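Local coordinates for protein alkaline phosphatase D (Bacillus subtilis, PDB 2YEQ) that hydrolyses phosphate esters, working as a phosphodiesterase and alkaline phosphatase with iron and calcium ions in its active site, at residues Val13-Pro18 against Gly102-Leu107; Val50-His55 against Lys86-Arg91; Tyr127-Tyr132 against Thr165-Thr170; Gly413-Asp418 against Pro460-Pro465. One frame throughout, in Å; residues are numbered along the deposited sequence.

Contact 1: residues Val13-Pro18 against Gly102-Leu107. With PE5 (3,6,9,12,15,18,21,24-octaoxahexacosan-1-ol), chain B; EDO (1,2-ethanediol), chain I.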
# COMPACT_ATOMS: atom_id res chain seq x y z
N VAL A 13 8.13 -14.36 -8.52
CA VAL A 13 9.21 -13.41 -8.53
C VAL A 13 8.65 -12.00 -8.39
O VAL A 13 7.43 -11.78 -8.48
CB VAL A 13 10.06 -13.53 -9.83
CG1 VAL A 13 10.66 -14.96 -10.00
CG2 VAL A 13 9.24 -13.10 -11.09
N ALA A 14 9.53 -11.05 -8.15
CA ALA A 14 9.11 -9.65 -7.99
C ALA A 14 10.29 -8.76 -8.26
O ALA A 14 11.45 -9.21 -8.24
CB ALA A 14 8.54 -9.38 -6.55
N SER A 15 10.00 -7.50 -8.54
CA SER A 15 11.04 -6.48 -8.65
C SER A 15 10.57 -5.19 -7.99
O SER A 15 9.39 -4.96 -7.78
CB SER A 15 11.41 -6.21 -10.12
OG SER A 15 10.37 -5.53 -10.81
N GLY A 16 11.51 -4.34 -7.67
CA GLY A 16 11.14 -3.16 -6.92
C GLY A 16 12.21 -2.13 -6.70
O GLY A 16 13.36 -2.29 -7.08
N ASP A 17 11.78 -1.05 -6.07
CA ASP A 17 12.64 0.06 -5.73
C ASP A 17 13.57 0.45 -6.85
O ASP A 17 14.78 0.55 -6.67
CB ASP A 17 13.40 -0.25 -4.43
CG ASP A 17 12.57 0.05 -3.19
OD1 ASP A 17 11.32 0.09 -3.31
OD2 ASP A 17 13.17 0.26 -2.11
N PRO A 18 13.00 0.71 -8.02
CA PRO A 18 13.82 1.05 -9.18
C PRO A 18 14.48 2.38 -9.00
O PRO A 18 13.87 3.29 -8.41
CB PRO A 18 12.80 1.10 -10.34
CG PRO A 18 11.55 1.44 -9.72
CD PRO A 18 11.57 0.75 -8.36
N GLY A 102 10.30 -12.43 -15.02
CA GLY A 102 9.73 -11.19 -14.58
C GLY A 102 10.08 -10.08 -15.55
O GLY A 102 11.07 -10.15 -16.31
N LYS A 103 9.25 -9.04 -15.52
CA LYS A 103 9.49 -7.83 -16.27
C LYS A 103 9.62 -6.62 -15.35
O LYS A 103 8.83 -6.46 -14.41
CB LYS A 103 8.34 -7.62 -17.23
CG LYS A 103 8.48 -6.51 -18.23
CD LYS A 103 7.27 -6.63 -19.18
CE LYS A 103 7.17 -5.54 -20.23
NZ LYS A 103 5.84 -5.66 -20.92
N THR A 104 10.58 -5.77 -15.64
CA THR A 104 10.80 -4.60 -14.83
C THR A 104 11.24 -3.40 -15.66
O THR A 104 11.37 -3.49 -16.88
CB THR A 104 11.85 -4.90 -13.74
OG1 THR A 104 11.80 -3.85 -12.77
CG2 THR A 104 13.27 -5.02 -14.32
N LYS A 105 11.46 -2.27 -15.00
CA LYS A 105 11.81 -1.04 -15.71
C LYS A 105 12.51 -0.03 -14.81
O LYS A 105 12.03 0.28 -13.72
CB LYS A 105 10.55 -0.42 -16.30
CG LYS A 105 10.84 0.75 -17.25
CD LYS A 105 9.52 1.36 -17.72
CE LYS A 105 9.72 2.57 -18.60
NZ LYS A 105 9.41 3.82 -17.85
N THR A 106 13.67 0.44 -15.26
CA THR A 106 14.43 1.42 -14.51
C THR A 106 13.76 2.80 -14.61
O THR A 106 12.98 3.07 -15.51
CB THR A 106 15.89 1.56 -15.02
OG1 THR A 106 15.88 1.75 -16.44
CG2 THR A 106 16.75 0.35 -14.64
N LEU A 107 14.10 3.67 -13.67
CA LEU A 107 13.61 5.05 -13.70
C LEU A 107 14.34 5.85 -14.80
O LEU A 107 15.45 5.52 -15.18
CB LEU A 107 13.88 5.74 -12.37
CG LEU A 107 13.23 5.14 -11.12
CD1 LEU A 107 13.55 6.06 -9.93
CD2 LEU A 107 11.74 4.98 -11.32
C50 PE5 B . 6.43 -7.44 -24.49
O1 PE5 B . 6.32 -7.97 -23.16
C1 PE5 B . 5.21 -8.87 -23.06
C2 PE5 B . 5.05 -9.40 -21.64
O2 PE5 B . 4.72 -8.31 -20.77
C3 PE5 B . 3.68 -8.59 -19.83
C4 PE5 B . 3.48 -7.39 -18.95
C1 EDO I . 15.11 3.38 -4.00
O1 EDO I . 14.16 3.27 -5.08
C2 EDO I . 14.42 3.15 -2.67
O2 EDO I . 15.11 2.16 -1.91
O HOH W 1 8.61 -7.36 -11.89
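S15 and T104 meet hydroxyl to hydroxyl between two facing sheets of the N-terminal β-sandwich, a domain whose family is grouped with the immunoglobulin-like E-set folds. Strands 13-16 and 102-105 run in the same direction, 3° apart, but their axes stay 7.1 Å from each other: they belong to different sheets, so side chains make the contact. S15 OG and T104 OG1 share a hydrogen bond of 3.0 Å in which either may donate, and T104 OG1 comes to it anti to the backbone N (chi1 -166°). A water lies 2.8 Å from S15 OG and 2.7 Å from K103 O, bridging serine to the opposite backbone; both hydroxyls are short enough to meet without crowding. On the other side of its strand, K103 sends an extended chain to a bound polyether, with NZ donating to ether O2 at 2.9 Å and more distantly to O1; an alanine here would probably leave these oxygens without their cationic donor and uncover part of the neighbouring Y89. Apolar contacts finish both ends. V13 CG2 rests 4.0 Å from G102 CA, where glycine leaves room for the methyl. P18 and L107 cross at about a right angle, P18 CG lying 3.9 Å from L107 CD2.

Contact 2: residues Val50-His55 against Lys86-Arg91. With PE5 (3,6,9,12,15,18,21,24-octaoxahexacosan-1-ol), chain P; PE5 (3,6,9,12,15,18,21,24-octaoxahexacosan-1-ol), chain X.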
# COMPACT_ATOMS: atom_id res chain seq x y z
N VAL A 50 19.58 -10.74 -15.94
CA VAL A 50 18.79 -9.64 -16.44
C VAL A 50 19.12 -9.47 -17.94
O VAL A 50 20.29 -9.40 -18.33
CB VAL A 50 19.14 -8.33 -15.71
CG1 VAL A 50 18.34 -7.16 -16.28
CG2 VAL A 50 18.89 -8.49 -14.19
N ALA A 51 18.08 -9.40 -18.75
CA ALA A 51 18.23 -9.32 -20.20
C ALA A 51 17.39 -8.19 -20.77
O ALA A 51 16.41 -7.71 -20.15
CB ALA A 51 17.82 -10.67 -20.84
N LYS A 52 17.72 -7.79 -21.99
CA LYS A 52 16.91 -6.81 -22.72
C LYS A 52 15.69 -7.44 -23.38
O LYS A 52 14.76 -6.74 -23.77
CB LYS A 52 17.75 -6.10 -23.77
CG LYS A 52 18.97 -5.41 -23.20
CD LYS A 52 19.57 -4.37 -24.15
CE LYS A 52 20.89 -4.82 -24.77
NZ LYS A 52 21.78 -3.67 -25.14
N ASP A 53 15.67 -8.76 -23.45
CA ASP A 53 14.64 -9.48 -24.18
C ASP A 53 14.11 -10.64 -23.39
O ASP A 53 14.80 -11.18 -22.53
CB ASP A 53 15.21 -10.03 -25.50
CG ASP A 53 16.32 -11.02 -25.28
OD1 ASP A 53 17.31 -10.65 -24.61
OD2 ASP A 53 16.20 -12.17 -25.76
N GLU A 54 12.89 -11.06 -23.70
CA GLU A 54 12.23 -12.10 -22.91
C GLU A 54 12.76 -13.52 -23.14
O GLU A 54 12.42 -14.42 -22.38
CB GLU A 54 10.72 -12.05 -23.10
CG GLU A 54 10.23 -12.43 -24.46
CD GLU A 54 8.78 -12.01 -24.68
OE1 GLU A 54 7.88 -12.75 -24.25
OE2 GLU A 54 8.56 -10.92 -25.25
N HIS A 55 13.59 -13.71 -24.16
CA HIS A 55 14.21 -15.01 -24.44
C HIS A 55 15.65 -15.09 -23.93
O HIS A 55 16.32 -16.09 -24.13
CB HIS A 55 14.16 -15.30 -25.94
CG HIS A 55 12.78 -15.27 -26.50
ND1 HIS A 55 11.83 -16.22 -26.18
CD2 HIS A 55 12.17 -14.39 -27.32
CE1 HIS A 55 10.70 -15.94 -26.80
NE2 HIS A 55 10.88 -14.83 -27.50
N LYS A 86 14.46 2.04 -19.09
CA LYS A 86 14.50 0.87 -19.95
C LYS A 86 13.84 -0.35 -19.32
O LYS A 86 14.06 -0.62 -18.14
CB LYS A 86 15.96 0.54 -20.28
CG LYS A 86 16.11 -0.53 -21.34
CD LYS A 86 17.51 -0.57 -21.94
CE LYS A 86 17.50 -0.72 -23.47
NZ LYS A 86 16.54 -1.74 -23.98
N VAL A 87 13.07 -1.07 -20.13
CA VAL A 87 12.42 -2.31 -19.75
C VAL A 87 13.43 -3.43 -19.77
O VAL A 87 14.21 -3.54 -20.73
CB VAL A 87 11.28 -2.66 -20.70
CG1 VAL A 87 10.71 -4.07 -20.41
CG2 VAL A 87 10.20 -1.60 -20.62
N TYR A 88 13.43 -4.25 -18.72
CA TYR A 88 14.26 -5.46 -18.70
C TYR A 88 13.45 -6.65 -18.29
O TYR A 88 12.36 -6.51 -17.71
CB TYR A 88 15.42 -5.30 -17.75
CG TYR A 88 16.44 -4.25 -18.13
CD1 TYR A 88 17.52 -4.58 -18.97
CD2 TYR A 88 16.37 -2.96 -17.64
CE1 TYR A 88 18.48 -3.66 -19.30
CE2 TYR A 88 17.35 -2.02 -17.96
CZ TYR A 88 18.40 -2.37 -18.80
OH TYR A 88 19.37 -1.45 -19.11
N TYR A 89 13.99 -7.83 -18.60
CA TYR A 89 13.44 -9.09 -18.14
C TYR A 89 14.44 -9.73 -17.20
O TYR A 89 15.67 -9.48 -17.33
CB TYR A 89 13.14 -10.01 -19.33
CG TYR A 89 12.11 -9.38 -20.23
CD1 TYR A 89 12.49 -8.51 -21.25
CD2 TYR A 89 10.75 -9.62 -20.03
CE1 TYR A 89 11.55 -7.90 -22.06
CE2 TYR A 89 9.79 -9.02 -20.83
CZ TYR A 89 10.20 -8.16 -21.85
OH TYR A 89 9.27 -7.54 -22.67
N TYR A 90 13.94 -10.51 -16.26
CA TYR A 90 14.80 -11.16 -15.28
C TYR A 90 14.27 -12.53 -14.93
O TYR A 90 13.08 -12.81 -15.06
CB TYR A 90 14.98 -10.26 -14.04
CG TYR A 90 13.70 -10.06 -13.24
CD1 TYR A 90 12.82 -9.04 -13.57
CD2 TYR A 90 13.39 -10.88 -12.15
CE1 TYR A 90 11.65 -8.86 -12.86
CE2 TYR A 90 12.22 -10.70 -11.44
CZ TYR A 90 11.36 -9.70 -11.78
OH TYR A 90 10.19 -9.53 -11.11
N ARG A 91 15.17 -13.40 -14.47
CA ARG A 91 14.78 -14.72 -13.98
C ARG A 91 15.87 -15.29 -13.09
O ARG A 91 17.01 -14.82 -13.11
CB ARG A 91 14.49 -15.69 -15.13
CG ARG A 91 15.73 -16.08 -15.85
CD ARG A 91 15.47 -17.11 -16.93
NE ARG A 91 16.69 -17.26 -17.73
CZ ARG A 91 16.77 -17.97 -18.85
NH1 ARG A 91 15.70 -18.58 -19.34
NH2 ARG A 91 17.93 -18.03 -19.49
C50 PE5 P . 17.94 -19.82 -22.49
O1 PE5 P . 16.55 -19.91 -22.13
C1 PE5 P . 15.76 -18.83 -22.65
C2 PE5 P . 14.28 -19.04 -22.32
O2 PE5 P . 13.75 -17.93 -21.57
C3 PE5 P . 12.35 -18.04 -21.22
C4 PE5 P . 12.11 -18.75 -19.87
O3 PE5 P . 13.20 -18.67 -18.95
O1 PE5 X . 24.40 -2.62 -23.69
C1 PE5 X . 24.61 -3.68 -22.75
C2 PE5 X . 25.06 -4.97 -23.44
O2 PE5 X . 23.97 -5.54 -24.18
C3 PE5 X . 24.12 -6.94 -24.48
C4 PE5 X . 23.11 -7.33 -25.53
O HOH W 2 14.72 -4.07 -23.22
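A51 and Y89 form an antiparallel hydrogen-bonded pair and V50 and Y90 the adjoining non-hydrogen-bonded pair, where strands 44-51 and 87-94 lie side by side in the four-stranded sheet of the N-terminal domain. Both backbone bonds are nearly straight: A51 N reaches Y89 O at 2.8 Å (168°), and Y89 N reaches A51 O at 2.9 Å (174°). β-Branched V50 suits an extended strand, and its CG1, anti to the backbone N (chi1 178°), meets Y88 CB at 3.8 Å on the face that V50 shares with Y90. A51 and Y89 point to the other face. Beyond A51 the first chain leaves the sheet and folds over the Y89 ring: E54 CB sits above the ring centre, 3.9 Å from the centroid, a CH-pi contact, while K52 O lies at the ring edge. A small A51 leaves space for this broad ring, whose OH bonds to a bound polyether. Where the strand pairing has ended, one water donates to both K52 O (2.7 Å) and V87 O (2.6 Å), bridging two acceptors that cannot bond each other, and K86 NZ gives it a weak third bond. K52 NZ turns instead to another polyether, donating to its O2 at 3.0 Å. Since K52 NZ and K86 NZ are 5.7 Å apart, their like charges probably repel, and the separate oxygen partners may ease that cost.

Contact 3: residues Tyr127-Tyr132 against Thr165-Thr170; sequences YEHGYY and TGNVRT. With PE5 (3,6,9,12,15,18,21,24-octaoxahexacosan-1-ol), chain Z.
R169 pushes its guanidinium among Y127, Y131 and Y132, and this is the tightly packed part of the contact. The group lies flat on the Y127 ring, planes 14° apart and centres 3.8 Å apart, a stacked cation-pi pair; Y131 lies over the opposite face. Against Y132 it stands nearly upright, at 83°, so that NH2 points at the ring centre from 3.3 Å above its plane. The bend at chi3 (-84°) places NE and lets it donate to Y127 O at 2.9 Å, while NH2 makes a weak bond to G130 O, also 2.9 Å. Arginine suits this place because it offers both flat faces and several N-H groups. The backbone R169 N bonds to E128 O at 3.3 Å. Beside it, V168 CG2 packs 3.7 Å from G130 CA.

The other side is looser and watery. E128 OE2 and N167 ND2 are joined through a water, which donates to the carboxylate at 2.7 Å, and a second water links H129 O, G166 O and T165 OG1. E128 OE2 also accepts from H171 N, and N167 OD1 from S163 N.

The two loops follow strands 117-122 and 145-148, as do the iron ligands C124, D151 and Y154. D192 pairs with R169 NH1, helix 179-190 meets Y127, helix 193-201 meets Y132, and Y132 itself is the N-cap residue of helix 133-138.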
# COMPACT_ATOMS: atom_id res chain seq x y z
N TYR A 127 -7.24 -11.67 2.49
CA TYR A 127 -7.31 -12.91 1.70
C TYR A 127 -8.64 -13.59 1.82
O TYR A 127 -9.17 -14.18 0.84
CB TYR A 127 -6.17 -13.84 2.13
CG TYR A 127 -6.02 -15.17 1.42
CD1 TYR A 127 -5.24 -15.27 0.26
CD2 TYR A 127 -6.59 -16.32 1.94
CE1 TYR A 127 -5.07 -16.50 -0.37
CE2 TYR A 127 -6.42 -17.54 1.31
CZ TYR A 127 -5.67 -17.63 0.17
OH TYR A 127 -5.51 -18.84 -0.47
N GLU A 128 -9.23 -13.50 3.00
CA GLU A 128 -10.47 -14.21 3.28
C GLU A 128 -11.69 -13.53 2.65
O GLU A 128 -12.73 -14.18 2.47
CB GLU A 128 -10.71 -14.28 4.79
CG GLU A 128 -9.57 -14.90 5.59
CD GLU A 128 -9.95 -14.99 7.08
OE1 GLU A 128 -10.36 -13.93 7.69
OE2 GLU A 128 -9.89 -16.12 7.62
N HIS A 129 -11.58 -12.23 2.36
CA HIS A 129 -12.75 -11.45 1.94
C HIS A 129 -13.10 -11.56 0.45
O HIS A 129 -14.22 -11.24 0.06
CB HIS A 129 -12.58 -9.99 2.34
CG HIS A 129 -12.66 -9.78 3.82
ND1 HIS A 129 -12.80 -8.53 4.40
CD2 HIS A 129 -12.68 -10.67 4.84
CE1 HIS A 129 -12.86 -8.67 5.71
NE2 HIS A 129 -12.79 -9.96 6.00
N GLY A 130 -12.16 -12.03 -0.35
CA GLY A 130 -12.44 -12.24 -1.76
C GLY A 130 -11.24 -12.72 -2.52
O GLY A 130 -10.15 -12.87 -1.97
N TYR A 131 -11.49 -12.97 -3.81
CA TYR A 131 -10.48 -13.34 -4.78
C TYR A 131 -9.77 -12.10 -5.28
O TYR A 131 -10.32 -10.99 -5.26
CB TYR A 131 -11.14 -14.22 -5.90
CG TYR A 131 -11.61 -15.52 -5.28
CD1 TYR A 131 -10.70 -16.56 -5.02
CD2 TYR A 131 -12.91 -15.65 -4.81
CE1 TYR A 131 -11.11 -17.73 -4.38
CE2 TYR A 131 -13.31 -16.79 -4.15
CZ TYR A 131 -12.41 -17.83 -3.94
OH TYR A 131 -12.83 -18.93 -3.26
N TYR A 132 -8.53 -12.30 -5.70
CA TYR A 132 -7.65 -11.26 -6.20
C TYR A 132 -7.80 -10.97 -7.72
O TYR A 132 -6.85 -10.64 -8.43
CB TYR A 132 -6.20 -11.61 -5.86
CG TYR A 132 -5.84 -11.58 -4.35
CD1 TYR A 132 -6.69 -11.02 -3.39
CD2 TYR A 132 -4.62 -12.09 -3.92
CE1 TYR A 132 -6.34 -11.01 -2.02
CE2 TYR A 132 -4.25 -12.07 -2.58
CZ TYR A 132 -5.11 -11.54 -1.63
OH TYR A 132 -4.70 -11.54 -0.31
N THR A 165 -20.04 -9.69 3.18
CA THR A 165 -20.44 -10.61 2.11
C THR A 165 -19.83 -12.02 2.25
O THR A 165 -19.94 -12.83 1.33
CB THR A 165 -20.22 -9.99 0.70
OG1 THR A 165 -18.87 -9.53 0.56
CG2 THR A 165 -21.17 -8.83 0.50
N GLY A 166 -19.22 -12.32 3.41
CA GLY A 166 -18.77 -13.67 3.72
C GLY A 166 -17.28 -13.85 3.56
O GLY A 166 -16.66 -13.26 2.67
N ASN A 167 -16.69 -14.66 4.43
CA ASN A 167 -15.29 -15.04 4.27
C ASN A 167 -15.13 -16.25 3.35
O ASN A 167 -15.20 -17.41 3.79
CB ASN A 167 -14.63 -15.29 5.63
CG ASN A 167 -14.22 -14.00 6.31
OD1 ASN A 167 -14.64 -12.92 5.89
ND2 ASN A 167 -13.36 -14.10 7.33
N VAL A 168 -14.86 -15.97 2.08
CA VAL A 168 -14.88 -17.01 1.05
C VAL A 168 -13.62 -17.87 1.05
O VAL A 168 -13.65 -18.98 0.54
CB VAL A 168 -15.15 -16.40 -0.36
CG1 VAL A 168 -16.55 -15.78 -0.38
CG2 VAL A 168 -14.08 -15.37 -0.75
N ARG A 169 -12.52 -17.32 1.57
CA ARG A 169 -11.31 -18.09 1.82
C ARG A 169 -10.99 -17.98 3.32
O ARG A 169 -11.66 -17.23 4.04
CB ARG A 169 -10.14 -17.60 0.98
CG ARG A 169 -10.40 -17.56 -0.54
CD ARG A 169 -9.12 -17.39 -1.34
NE ARG A 169 -8.75 -15.96 -1.45
CZ ARG A 169 -7.81 -15.49 -2.26
NH1 ARG A 169 -7.11 -16.31 -3.01
NH2 ARG A 169 -7.57 -14.18 -2.32
N THR A 170 -9.97 -18.70 3.77
CA THR A 170 -9.71 -18.87 5.21
C THR A 170 -8.24 -18.72 5.50
O THR A 170 -7.40 -19.34 4.84
CB THR A 170 -10.16 -20.28 5.66
OG1 THR A 170 -11.54 -20.45 5.33
CG2 THR A 170 -9.98 -20.45 7.20
C50 PE5 Z . -18.92 -20.39 6.60
O1 PE5 Z . -18.78 -19.28 5.71
C1 PE5 Z . -19.17 -19.61 4.37
C2 PE5 Z . -18.49 -18.63 3.40
O2 PE5 Z . -18.87 -18.84 2.03
C3 PE5 Z . -20.10 -18.16 1.72
C4 PE5 Z . -19.90 -16.66 1.79
O HOH W 3 -12.42 -16.88 7.94
O HOH W 4 -16.68 -11.09 1.23

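Contact 4: residues Gly413-Asp418 against Pro460-Pro465. With EDO (1,2-ethanediol), chain N.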
# COMPACT_ATOMS: atom_id res chain seq x y z
N GLY A 413 -13.40 -6.00 3.00
CA GLY A 413 -14.76 -5.52 3.13
C GLY A 413 -15.76 -6.22 2.24
O GLY A 413 -16.96 -6.14 2.47
N GLY A 414 -15.28 -6.95 1.24
CA GLY A 414 -16.19 -7.75 0.42
C GLY A 414 -16.73 -6.99 -0.78
O GLY A 414 -16.10 -6.05 -1.26
N ASN A 415 -17.91 -7.36 -1.26
CA ASN A 415 -18.36 -6.89 -2.57
C ASN A 415 -18.71 -5.41 -2.61
O ASN A 415 -18.49 -4.73 -3.64
CB ASN A 415 -19.53 -7.72 -3.06
CG ASN A 415 -19.16 -9.16 -3.30
OD1 ASN A 415 -18.00 -9.49 -3.61
ND2 ASN A 415 -20.14 -10.05 -3.14
N GLY A 416 -19.26 -4.91 -1.51
CA GLY A 416 -19.53 -3.48 -1.41
C GLY A 416 -20.67 -3.05 -2.33
O GLY A 416 -21.56 -3.84 -2.67
N ALA A 417 -20.61 -1.79 -2.74
CA ALA A 417 -21.74 -1.16 -3.44
C ALA A 417 -21.29 0.16 -4.04
O ALA A 417 -20.16 0.61 -3.82
CB ALA A 417 -22.91 -0.97 -2.47
N ASP A 418 -22.14 0.79 -4.84
CA ASP A 418 -21.77 2.08 -5.42
C ASP A 418 -21.77 3.18 -4.35
O ASP A 418 -20.96 4.10 -4.39
CB ASP A 418 -22.70 2.45 -6.59
CG ASP A 418 -22.07 3.45 -7.52
OD1 ASP A 418 -21.19 3.06 -8.34
OD2 ASP A 418 -22.40 4.65 -7.39
N PRO A 460 -17.68 -5.26 -9.70
CA PRO A 460 -18.89 -5.42 -8.92
C PRO A 460 -18.78 -6.39 -7.72
O PRO A 460 -19.57 -6.27 -6.79
CB PRO A 460 -19.89 -5.98 -9.94
CG PRO A 460 -19.05 -6.55 -11.03
CD PRO A 460 -17.88 -5.65 -11.10
N PHE A 461 -17.85 -7.35 -7.76
CA PHE A 461 -17.77 -8.38 -6.70
C PHE A 461 -16.39 -9.02 -6.67
O PHE A 461 -15.66 -8.96 -7.64
CB PHE A 461 -18.88 -9.45 -6.87
CG PHE A 461 -18.83 -10.18 -8.20
CD1 PHE A 461 -17.94 -11.23 -8.42
CD2 PHE A 461 -19.67 -9.81 -9.25
CE1 PHE A 461 -17.87 -11.90 -9.65
CE2 PHE A 461 -19.62 -10.47 -10.49
CZ PHE A 461 -18.72 -11.53 -10.68
N VAL A 462 -16.06 -9.59 -5.51
CA VAL A 462 -14.82 -10.35 -5.29
C VAL A 462 -15.11 -11.70 -4.61
O VAL A 462 -14.19 -12.51 -4.46
CB VAL A 462 -13.76 -9.54 -4.46
CG1 VAL A 462 -13.29 -8.33 -5.20
CG2 VAL A 462 -14.30 -9.14 -3.08
N THR A 463 -16.35 -11.97 -4.23
CA THR A 463 -16.70 -13.20 -3.52
C THR A 463 -16.73 -14.42 -4.47
O THR A 463 -16.72 -15.56 -4.01
CB THR A 463 -18.07 -13.08 -2.79
OG1 THR A 463 -19.07 -12.56 -3.69
CG2 THR A 463 -17.97 -12.18 -1.58
N GLU A 464 -16.79 -14.15 -5.78
CA GLU A 464 -16.59 -15.14 -6.83
C GLU A 464 -15.47 -14.64 -7.72
O GLU A 464 -15.31 -13.43 -7.90
CB GLU A 464 -17.84 -15.30 -7.70
CG GLU A 464 -19.13 -15.53 -6.96
CD GLU A 464 -19.14 -16.83 -6.16
OE1 GLU A 464 -18.41 -17.78 -6.51
OE2 GLU A 464 -19.89 -16.90 -5.17
N PRO A 465 -14.65 -15.54 -8.25
CA PRO A 465 -13.66 -15.14 -9.24
C PRO A 465 -14.33 -14.60 -10.51
O PRO A 465 -15.51 -14.89 -10.76
CB PRO A 465 -12.92 -16.44 -9.56
CG PRO A 465 -13.39 -17.43 -8.61
CD PRO A 465 -14.70 -17.00 -8.08
C1 EDO N . -23.87 -0.11 -9.82
O1 EDO N . -24.83 -0.87 -10.57
C2 EDO N . -23.85 1.38 -10.14
O2 EDO N . -22.51 1.82 -10.37
O HOH W 5 -21.59 -5.18 -5.30
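P460 and N415 come together through their backbones, P460 O lying 3.7 Å from N415 O, where the chain that has left strand 451-459 runs alongside the loop 413-418. A water donates to P460 O at 2.7 Å and to G416 O at 3.0 Å, tying the two carbonyls together. F461 meets N415 OD1 with the start of its side chain and with its CA, the latter at 3.3 Å, whereas the ring leads away from that loop and touches A467. V462 begins the polar grip. Its N donates almost straight to N415 OD1 at 2.7 Å (169°), although it stands 31° out of the amide carbonyl plane, and V462 CG2 packs 4.0 Å from G414 C. The positive phi of G414 is one that a side chain would make costly. The family is of the calcineurin-like metallophosphoesterase clan, and both loops probably extend from its core sheets: strand 400-406, ahead of G413, and strand 451-459, ahead of P460, lie in two different sheets, so N415 ties a loop of one to a loop of the other. T463 N reaches the same N415 OD1 at 3.0 Å, in the carbonyl plane and on a lone pair. The T463 hydroxyl, OG1, accepts from N415 ND2 at 2.8 Å, within 1° of the amide plane. An alanine here, in place of N415, would probably leave V462 N and T463 N without their shared acceptor and T463 OG1 without its amide donor. T463 OG1 is set between its own backbone N and carbonyl carbon, which keeps the hydroxyl close to the T463 N-H.

Contacts 1 and 2 belong to the N-terminal domain and share one sheet: strand 97-105 of contact 1 is bonded directly to strand 87-94 of contact 2, and their centres lie 10 Å apart. Contact 1 is the buried one, a face-to-face meeting of sheets through a hydroxyl pair and apolar side chains, while contact 2 is an in-sheet pairing that frays toward the surface. Contacts 3 and 4 are partly buried loop contacts, again with centres 10 Å apart, joined where Y131 N meets V462 O and H129 ND1 meets G413 N. Both depend on side chains that bind backbone, a stacked arginine in contact 3 and a neutral amide in contact 4. The two pairs do not touch.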